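Local coordinates for VAL-1 (Chlorella virus, PDB 3GNE), which catalyses, as an alginate lyase of polysaccharide lyase family 14, the eliminative cleavage of the polysaccharide alginate, with a mode of action that depends on pH, at residues 182-190 / 198-206; 84-93 / 225-235. All coordinates share one frame; numbering follows the deposited sequence. Where two conformers were deposited one is given.

Interaction 1 (182-190 / 198-206); sequences PQLDGESYV and VLKRINWSR
A beta hairpin with a G1 bulge joins 182-190 to 198-206: Arg201 and Ile202 both face Gly186, and strands 186-190 and 198-202 run antiparallel. At the bulge Gly186 N gives a bent bond to Ile202 O (2.8 Å), while Ile202 N returns a nearly straight one to Gly186 O. Ser188 and Leu199 form the next hydrogen-bonded pair, closed by Ser188 N to Leu199 O (2.9 Å) and Leu199 N to Ser188 O (2.8 Å).

Trp204 ties the loop beyond the bulge back to the first strand. Its NE1 donates to Glu187 O at 3.0 Å; the acceptor lies close to the indole plane, yet the donor stands 54° above the carbonyl plane. Ile202 CG2 sits over the centre of one indole face, and Ser188 CB approaches the ring edge. On the other side of the sheet, Glu187 and Lys200 both turn CG anti to the carbonyl carbon (chi1 -56° and -63°), which lays the two chains alongside each other. A water joins them, 2.6 Å from Glu187 OE2 and 2.8 Å from Lys200 NZ, whereas Glu187 OE1 bonds to Tyr243 OH. Further along that face Tyr189 CB packs on Val198 CG2 (3.9 Å).

Backbone bonds from Glu187 to Lys173 and from Tyr189 to Gly171 set the hairpin beside strand 166-173, while Leu199 and Trp204 rest on Ile129 of strand 125-130.

Interaction 2 (84-93 / 225-235); sequences GFDFARGGKH and LPSPKNQVAYF
Asp86 N makes a nearly straight bond to Gln231 OE1 (2.7 Å, 170° at the hydrogen), in the plane of the Gln231 side-chain amide and on a lone pair of OE1. The same amide answers through NE2, which donates to Asp86 O at 3.0 Å and also to Ser227 OG at 3.0 Å. Three bonds thus fix its rotation, and the Ser227 hydroxyl, itself donating to Lys229 O, is second shell to the grip on Asp86.

The amide also stacks on Phe85, with planes 20° apart and OE1 over one ring face toward the rim; Val232 O approaches the ring edge. The extended Lys229 chain brings NZ to Gly84 O (2.7 Å). Asp86 OD1 accepts from Ala88 N (2.8 Å), closing an Asx turn, while Pro228 CG packs against the carboxylate. Farther on, a water accepts from Arg89 N and donates to both Gly90 O and Leu225 O.

Phe235 CE1 stands over the centre of the His93 ring, a T-shaped pair with planes at 89°; His93 NE2 bonds to Tyr81 OH. Gln231 and Lys229 clasp the loop ahead of strand 91-99 to the start of strand 231-241 and the loop before it, while the aromatic pair spans the two facing sheets, consistent with this family's concanavalin-like beta sandwich.

The two contacts lie on opposite sides of the chain's centre, 30 Å apart between centres and about 9 Å between nearest atoms. Both are partly buried, and both reach the sheet that holds strands 186-192, 195-202 and 231-241. Interaction 1 is local, joining neighbouring strands of one hairpin across seven residues, so backbone pairing dominates and side chains supplement it. Interaction 2 brings together segments separated by 131 residues and belonging to different sheets; no backbone-to-backbone bond links them, and side-chain-to-backbone bonds, packing and a water do the work. Each contact combines buried aromatic packing with a water bridge near its surface. Along the chain, the hairpin is nested within the loop that interaction 2 closes.

Interaction 1 (182-190 / 198-206)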
# COMPACT_ATOMS: atom_id res chain seq x y z
N PRO A 182 14.17 -20.45 -1.96
CA PRO A 182 13.87 -19.25 -1.17
C PRO A 182 14.14 -19.49 0.32
O PRO A 182 13.79 -20.55 0.84
CB PRO A 182 12.37 -19.03 -1.37
CG PRO A 182 11.98 -19.87 -2.52
CD PRO A 182 12.98 -20.99 -2.62
N GLN A 183 14.73 -18.52 0.98
CA GLN A 183 15.32 -18.74 2.31
C GLN A 183 14.45 -18.26 3.46
O GLN A 183 14.95 -18.18 4.63
CB GLN A 183 16.72 -18.10 2.36
CG GLN A 183 17.74 -18.74 1.47
CD GLN A 183 17.98 -20.21 1.81
OE1 GLN A 183 17.59 -21.15 1.10
NE2 GLN A 183 18.65 -20.40 2.93
N LEU A 184 13.17 -17.91 3.28
CA LEU A 184 12.28 -17.56 4.41
C LEU A 184 12.87 -16.49 5.33
O LEU A 184 12.80 -16.55 6.56
CB LEU A 184 11.87 -18.85 5.15
CG LEU A 184 10.93 -19.77 4.36
CD1 LEU A 184 10.87 -21.17 4.97
CD2 LEU A 184 9.51 -19.19 4.24
N ASP A 185 13.48 -15.49 4.68
CA ASP A 185 14.17 -14.43 5.41
C ASP A 185 13.77 -13.07 4.81
O ASP A 185 14.48 -12.11 5.06
CB ASP A 185 15.68 -14.60 5.36
CG ASP A 185 16.26 -14.68 3.96
OD1 ASP A 185 15.50 -14.75 2.96
OD2 ASP A 185 17.51 -14.70 3.88
N GLY A 186 12.66 -13.06 4.06
CA GLY A 186 12.11 -11.77 3.60
C GLY A 186 11.48 -11.09 4.79
O GLY A 186 11.21 -11.64 5.85
N GLU A 187 11.22 -9.79 4.63
CA GLU A 187 10.72 -8.98 5.70
C GLU A 187 9.70 -7.96 5.18
O GLU A 187 9.66 -7.64 3.98
CB GLU A 187 11.85 -8.15 6.35
CG GLU A 187 12.99 -8.99 6.85
CD GLU A 187 14.05 -8.18 7.57
OE1 GLU A 187 13.92 -6.94 7.69
OE2 GLU A 187 15.07 -8.78 8.01
N SER A 188 8.92 -7.46 6.13
CA SER A 188 8.03 -6.33 5.88
C SER A 188 8.06 -5.43 7.10
O SER A 188 8.27 -5.90 8.20
CB SER A 188 6.60 -6.86 5.70
OG SER A 188 5.75 -5.72 5.48
N TYR A 189 7.87 -4.14 6.92
CA TYR A 189 7.66 -3.32 8.13
C TYR A 189 6.64 -2.24 7.80
O TYR A 189 6.47 -1.83 6.63
CB TYR A 189 8.97 -2.77 8.64
CG TYR A 189 9.73 -1.68 7.92
CD1 TYR A 189 9.31 -0.34 7.73
CD2 TYR A 189 11.02 -1.96 7.43
CE1 TYR A 189 10.05 0.62 7.09
CE2 TYR A 189 11.80 -0.99 6.80
CZ TYR A 189 11.32 0.29 6.63
OH TYR A 189 12.12 1.22 6.00
N VAL A 190 5.99 -1.75 8.83
CA VAL A 190 5.02 -0.67 8.75
C VAL A 190 5.43 0.32 9.82
O VAL A 190 5.75 -0.06 10.94
CB VAL A 190 3.58 -1.16 9.00
CG1 VAL A 190 2.63 0.03 9.14
CG2 VAL A 190 3.19 -2.08 7.84
N VAL A 198 7.87 -4.79 12.57
CA VAL A 198 8.52 -5.60 11.57
C VAL A 198 7.99 -7.02 11.60
O VAL A 198 7.71 -7.58 12.69
CB VAL A 198 10.04 -5.61 11.83
CG1 VAL A 198 10.78 -6.38 10.75
CG2 VAL A 198 10.53 -4.17 11.93
N LEU A 199 7.85 -7.59 10.40
CA LEU A 199 7.48 -8.99 10.25
C LEU A 199 8.66 -9.68 9.54
O LEU A 199 9.02 -9.22 8.41
CB LEU A 199 6.20 -9.18 9.43
CG LEU A 199 5.79 -10.62 9.10
CD1 LEU A 199 5.40 -11.41 10.34
CD2 LEU A 199 4.66 -10.63 8.07
N LYS A 200 9.28 -10.69 10.12
CA LYS A 200 10.39 -11.38 9.47
C LYS A 200 9.96 -12.77 9.06
O LYS A 200 8.89 -13.27 9.45
CB LYS A 200 11.58 -11.44 10.46
CG LYS A 200 12.13 -10.07 10.84
CD LYS A 200 13.50 -10.22 11.49
CE LYS A 200 14.13 -8.87 11.79
NZ LYS A 200 15.43 -8.97 12.51
N ARG A 201 10.77 -13.41 8.23
CA ARG A 201 10.59 -14.83 7.85
C ARG A 201 9.64 -15.12 6.70
O ARG A 201 9.03 -16.18 6.55
CB ARG A 201 10.34 -15.61 9.14
CG ARG A 201 11.65 -15.69 9.95
CD ARG A 201 11.60 -14.88 11.25
NE ARG A 201 12.34 -15.53 12.33
CZ ARG A 201 11.87 -16.46 13.15
NH1 ARG A 201 10.62 -16.89 13.04
NH2 ARG A 201 12.66 -16.98 14.09
N ILE A 202 9.55 -14.13 5.80
CA ILE A 202 8.60 -14.21 4.68
C ILE A 202 9.26 -14.72 3.43
O ILE A 202 10.40 -14.34 3.12
CB ILE A 202 8.11 -12.78 4.33
CG1 ILE A 202 7.45 -12.10 5.55
CG2 ILE A 202 7.18 -12.84 3.15
CD1 ILE A 202 7.19 -10.64 5.34
N ASN A 203 8.61 -15.60 2.69
CA ASN A 203 9.00 -15.87 1.30
C ASN A 203 8.21 -14.93 0.38
O ASN A 203 7.00 -15.09 0.23
CB ASN A 203 8.80 -17.32 0.91
CG ASN A 203 9.99 -18.24 1.11
OD1 ASN A 203 9.79 -19.46 1.05
ND2 ASN A 203 11.18 -17.73 1.33
N TRP A 204 8.90 -13.98 -0.24
CA TRP A 204 8.21 -13.06 -1.16
C TRP A 204 8.14 -13.58 -2.57
O TRP A 204 7.23 -13.17 -3.32
CB TRP A 204 8.92 -11.72 -1.13
CG TRP A 204 8.58 -10.85 0.03
CD1 TRP A 204 9.40 -10.39 1.01
CD2 TRP A 204 7.25 -10.32 0.34
NE1 TRP A 204 8.70 -9.61 1.89
CE2 TRP A 204 7.38 -9.55 1.50
CE3 TRP A 204 6.01 -10.44 -0.29
CZ2 TRP A 204 6.32 -8.88 2.10
CZ3 TRP A 204 4.92 -9.79 0.27
CH2 TRP A 204 5.10 -9.03 1.45
N SER A 205 9.06 -14.47 -3.01
CA SER A 205 8.93 -14.99 -4.36
C SER A 205 9.68 -16.32 -4.41
O SER A 205 10.48 -16.65 -3.58
CB SER A 205 9.46 -14.05 -5.47
OG SER A 205 10.90 -14.15 -5.55
N ARG A 206 9.34 -17.02 -5.52
CA ARG A 206 9.91 -18.36 -5.68
C ARG A 206 11.23 -18.42 -6.43
O ARG A 206 11.83 -19.51 -6.49
CB ARG A 206 8.85 -19.21 -6.41
CG ARG A 206 8.79 -18.82 -7.89
CD ARG A 206 8.31 -20.01 -8.69
NE ARG A 206 7.16 -20.68 -8.13
CZ ARG A 206 6.96 -21.96 -7.84
NH1 ARG A 206 7.87 -22.92 -8.02
NH2 ARG A 206 5.78 -22.29 -7.34
O HOH W 1 16.65 -8.46 10.02

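Interaction 2 (84-93 / 225-235)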
# COMPACT_ATOMS: atom_id res chain seq x y z
N GLY A 84 -14.45 13.61 11.70
CA GLY A 84 -15.76 13.16 11.19
C GLY A 84 -15.60 12.14 10.08
O GLY A 84 -16.59 11.49 9.76
N PHE A 85 -14.37 11.95 9.55
CA PHE A 85 -14.24 10.92 8.53
C PHE A 85 -14.65 9.59 9.11
O PHE A 85 -14.28 9.26 10.26
CB PHE A 85 -12.74 10.92 8.08
CG PHE A 85 -12.48 10.01 6.90
CD1 PHE A 85 -12.48 10.55 5.62
CD2 PHE A 85 -12.21 8.65 7.06
CE1 PHE A 85 -12.22 9.72 4.51
CE2 PHE A 85 -11.96 7.82 5.97
CZ PHE A 85 -11.95 8.38 4.71
N ASP A 86 -15.39 8.80 8.37
CA ASP A 86 -15.85 7.51 8.87
C ASP A 86 -15.01 6.42 8.20
O ASP A 86 -15.12 6.19 6.99
CB ASP A 86 -17.36 7.37 8.57
CG ASP A 86 -17.98 6.12 9.15
OD1 ASP A 86 -17.25 5.12 9.42
OD2 ASP A 86 -19.25 6.10 9.32
N PHE A 87 -14.16 5.76 8.96
CA PHE A 87 -13.30 4.71 8.44
C PHE A 87 -14.00 3.42 8.12
O PHE A 87 -13.36 2.51 7.56
CB PHE A 87 -12.22 4.43 9.52
CG PHE A 87 -11.25 5.58 9.78
CD1 PHE A 87 -10.25 5.87 8.86
CD2 PHE A 87 -11.35 6.38 10.92
CE1 PHE A 87 -9.36 6.93 9.04
CE2 PHE A 87 -10.47 7.43 11.12
CZ PHE A 87 -9.49 7.72 10.19
N ALA A 88 -15.28 3.32 8.46
CA ALA A 88 -16.07 2.13 8.19
C ALA A 88 -15.31 0.94 8.78
O ALA A 88 -14.94 1.01 9.95
CB ALA A 88 -16.39 1.98 6.72
N ARG A 89 -15.12 -0.14 8.00
CA ARG A 89 -14.35 -1.27 8.55
C ARG A 89 -13.08 -1.49 7.76
O ARG A 89 -12.58 -2.61 7.70
CB ARG A 89 -15.23 -2.53 8.61
CG ARG A 89 -16.41 -2.27 9.55
CD ARG A 89 -17.29 -3.51 9.82
NE ARG A 89 -16.75 -4.24 10.96
CZ ARG A 89 -17.36 -5.18 11.67
NH1 ARG A 89 -18.59 -5.49 11.30
NH2 ARG A 89 -16.73 -5.76 12.70
N GLY A 90 -12.48 -0.41 7.27
CA GLY A 90 -11.14 -0.42 6.71
C GLY A 90 -11.12 -0.20 5.20
O GLY A 90 -12.17 -0.02 4.52
N GLY A 91 -9.93 -0.14 4.64
CA GLY A 91 -9.74 0.18 3.23
C GLY A 91 -8.27 0.18 2.93
O GLY A 91 -7.44 -0.10 3.81
N LYS A 92 -7.95 0.50 1.69
CA LYS A 92 -6.58 0.43 1.23
C LYS A 92 -5.94 1.80 1.03
O LYS A 92 -6.61 2.75 0.63
CB LYS A 92 -6.51 -0.25 -0.16
CG LYS A 92 -6.46 -1.76 -0.12
CD LYS A 92 -7.70 -2.39 0.50
CE LYS A 92 -7.57 -3.91 0.35
NZ LYS A 92 -8.73 -4.55 1.09
N HIS A 93 -4.63 1.83 1.22
CA HIS A 93 -3.79 2.93 0.73
C HIS A 93 -3.06 2.46 -0.51
O HIS A 93 -3.49 2.72 -1.64
CB HIS A 93 -2.81 3.38 1.82
CG HIS A 93 -3.46 4.23 2.87
ND1 HIS A 93 -2.70 4.78 3.87
CD2 HIS A 93 -4.75 4.59 3.08
CE1 HIS A 93 -3.52 5.46 4.65
NE2 HIS A 93 -4.77 5.38 4.22
N LEU A 225 -16.94 -3.57 3.19
CA LEU A 225 -17.87 -2.45 3.29
C LEU A 225 -17.38 -1.19 2.61
O LEU A 225 -16.22 -0.79 2.76
CB LEU A 225 -18.16 -2.13 4.77
CG LEU A 225 -18.92 -3.19 5.55
CD1 LEU A 225 -19.29 -2.60 6.90
CD2 LEU A 225 -20.21 -3.66 4.91
N PRO A 226 -18.25 -0.53 1.84
CA PRO A 226 -17.86 0.67 1.11
C PRO A 226 -17.93 1.91 2.00
O PRO A 226 -18.28 1.90 3.19
CB PRO A 226 -18.93 0.73 -0.00
CG PRO A 226 -20.16 0.15 0.67
CD PRO A 226 -19.64 -0.94 1.59
N SER A 227 -17.59 3.06 1.45
CA SER A 227 -17.70 4.28 2.21
C SER A 227 -19.13 4.56 2.60
O SER A 227 -20.07 4.50 1.79
CB SER A 227 -17.23 5.47 1.32
OG SER A 227 -17.18 6.64 2.13
N PRO A 228 -19.39 4.85 3.89
CA PRO A 228 -20.79 5.04 4.32
C PRO A 228 -21.36 6.41 3.97
O PRO A 228 -22.58 6.61 4.14
CB PRO A 228 -20.72 4.89 5.85
CG PRO A 228 -19.29 4.95 6.21
CD PRO A 228 -18.45 4.79 5.00
N LYS A 229 -20.52 7.34 3.53
CA LYS A 229 -20.98 8.69 3.19
C LYS A 229 -20.01 9.27 2.18
O LYS A 229 -18.87 8.81 1.99
CB LYS A 229 -21.09 9.57 4.45
CG LYS A 229 -19.74 9.82 5.13
CD LYS A 229 -19.96 10.86 6.26
CE LYS A 229 -18.67 10.96 7.09
NZ LYS A 229 -18.82 11.90 8.27
N ASN A 230 -20.39 10.38 1.54
CA ASN A 230 -19.44 11.14 0.74
C ASN A 230 -18.43 11.78 1.66
O ASN A 230 -18.84 12.47 2.60
CB ASN A 230 -20.15 12.26 -0.02
CG ASN A 230 -21.13 11.82 -1.07
OD1 ASN A 230 -21.07 10.73 -1.61
ND2 ASN A 230 -22.09 12.74 -1.31
N GLN A 231 -17.17 11.55 1.43
CA GLN A 231 -16.11 12.12 2.34
C GLN A 231 -14.80 12.17 1.59
O GLN A 231 -14.67 11.57 0.52
CB GLN A 231 -16.01 11.36 3.65
CG GLN A 231 -15.88 9.85 3.44
CD GLN A 231 -15.95 9.11 4.76
OE1 GLN A 231 -15.82 9.73 5.83
NE2 GLN A 231 -16.11 7.77 4.69
N VAL A 232 -13.86 12.94 2.11
CA VAL A 232 -12.55 13.10 1.50
C VAL A 232 -11.43 12.92 2.50
O VAL A 232 -11.60 13.13 3.70
CB VAL A 232 -12.38 14.47 0.82
CG1 VAL A 232 -13.56 14.78 -0.10
CG2 VAL A 232 -12.24 15.57 1.84
N ALA A 233 -10.27 12.55 1.99
CA ALA A 233 -9.02 12.53 2.73
C ALA A 233 -7.97 13.15 1.82
O ALA A 233 -8.14 13.19 0.60
CB ALA A 233 -8.64 11.13 3.16
N TYR A 234 -6.86 13.58 2.41
CA TYR A 234 -5.81 14.17 1.59
C TYR A 234 -4.50 13.39 1.74
O TYR A 234 -4.10 13.07 2.86
CB TYR A 234 -5.55 15.63 1.99
CG TYR A 234 -6.79 16.48 1.96
CD1 TYR A 234 -7.17 17.16 0.80
CD2 TYR A 234 -7.59 16.60 3.11
CE1 TYR A 234 -8.33 17.95 0.78
CE2 TYR A 234 -8.72 17.38 3.09
CZ TYR A 234 -9.08 18.06 1.93
OH TYR A 234 -10.23 18.84 1.97
N PHE A 235 -3.85 13.10 0.63
CA PHE A 235 -2.59 12.39 0.64
C PHE A 235 -1.49 13.28 0.08
O PHE A 235 -1.69 14.04 -0.85
CB PHE A 235 -2.71 11.11 -0.28
CG PHE A 235 -3.59 10.05 0.36
CD1 PHE A 235 -3.08 9.09 1.21
CD2 PHE A 235 -4.96 10.04 0.06
CE1 PHE A 235 -3.90 8.10 1.76
CE2 PHE A 235 -5.79 9.07 0.61
CZ PHE A 235 -5.27 8.09 1.47
O HOH W 2 -14.82 -0.74 5.16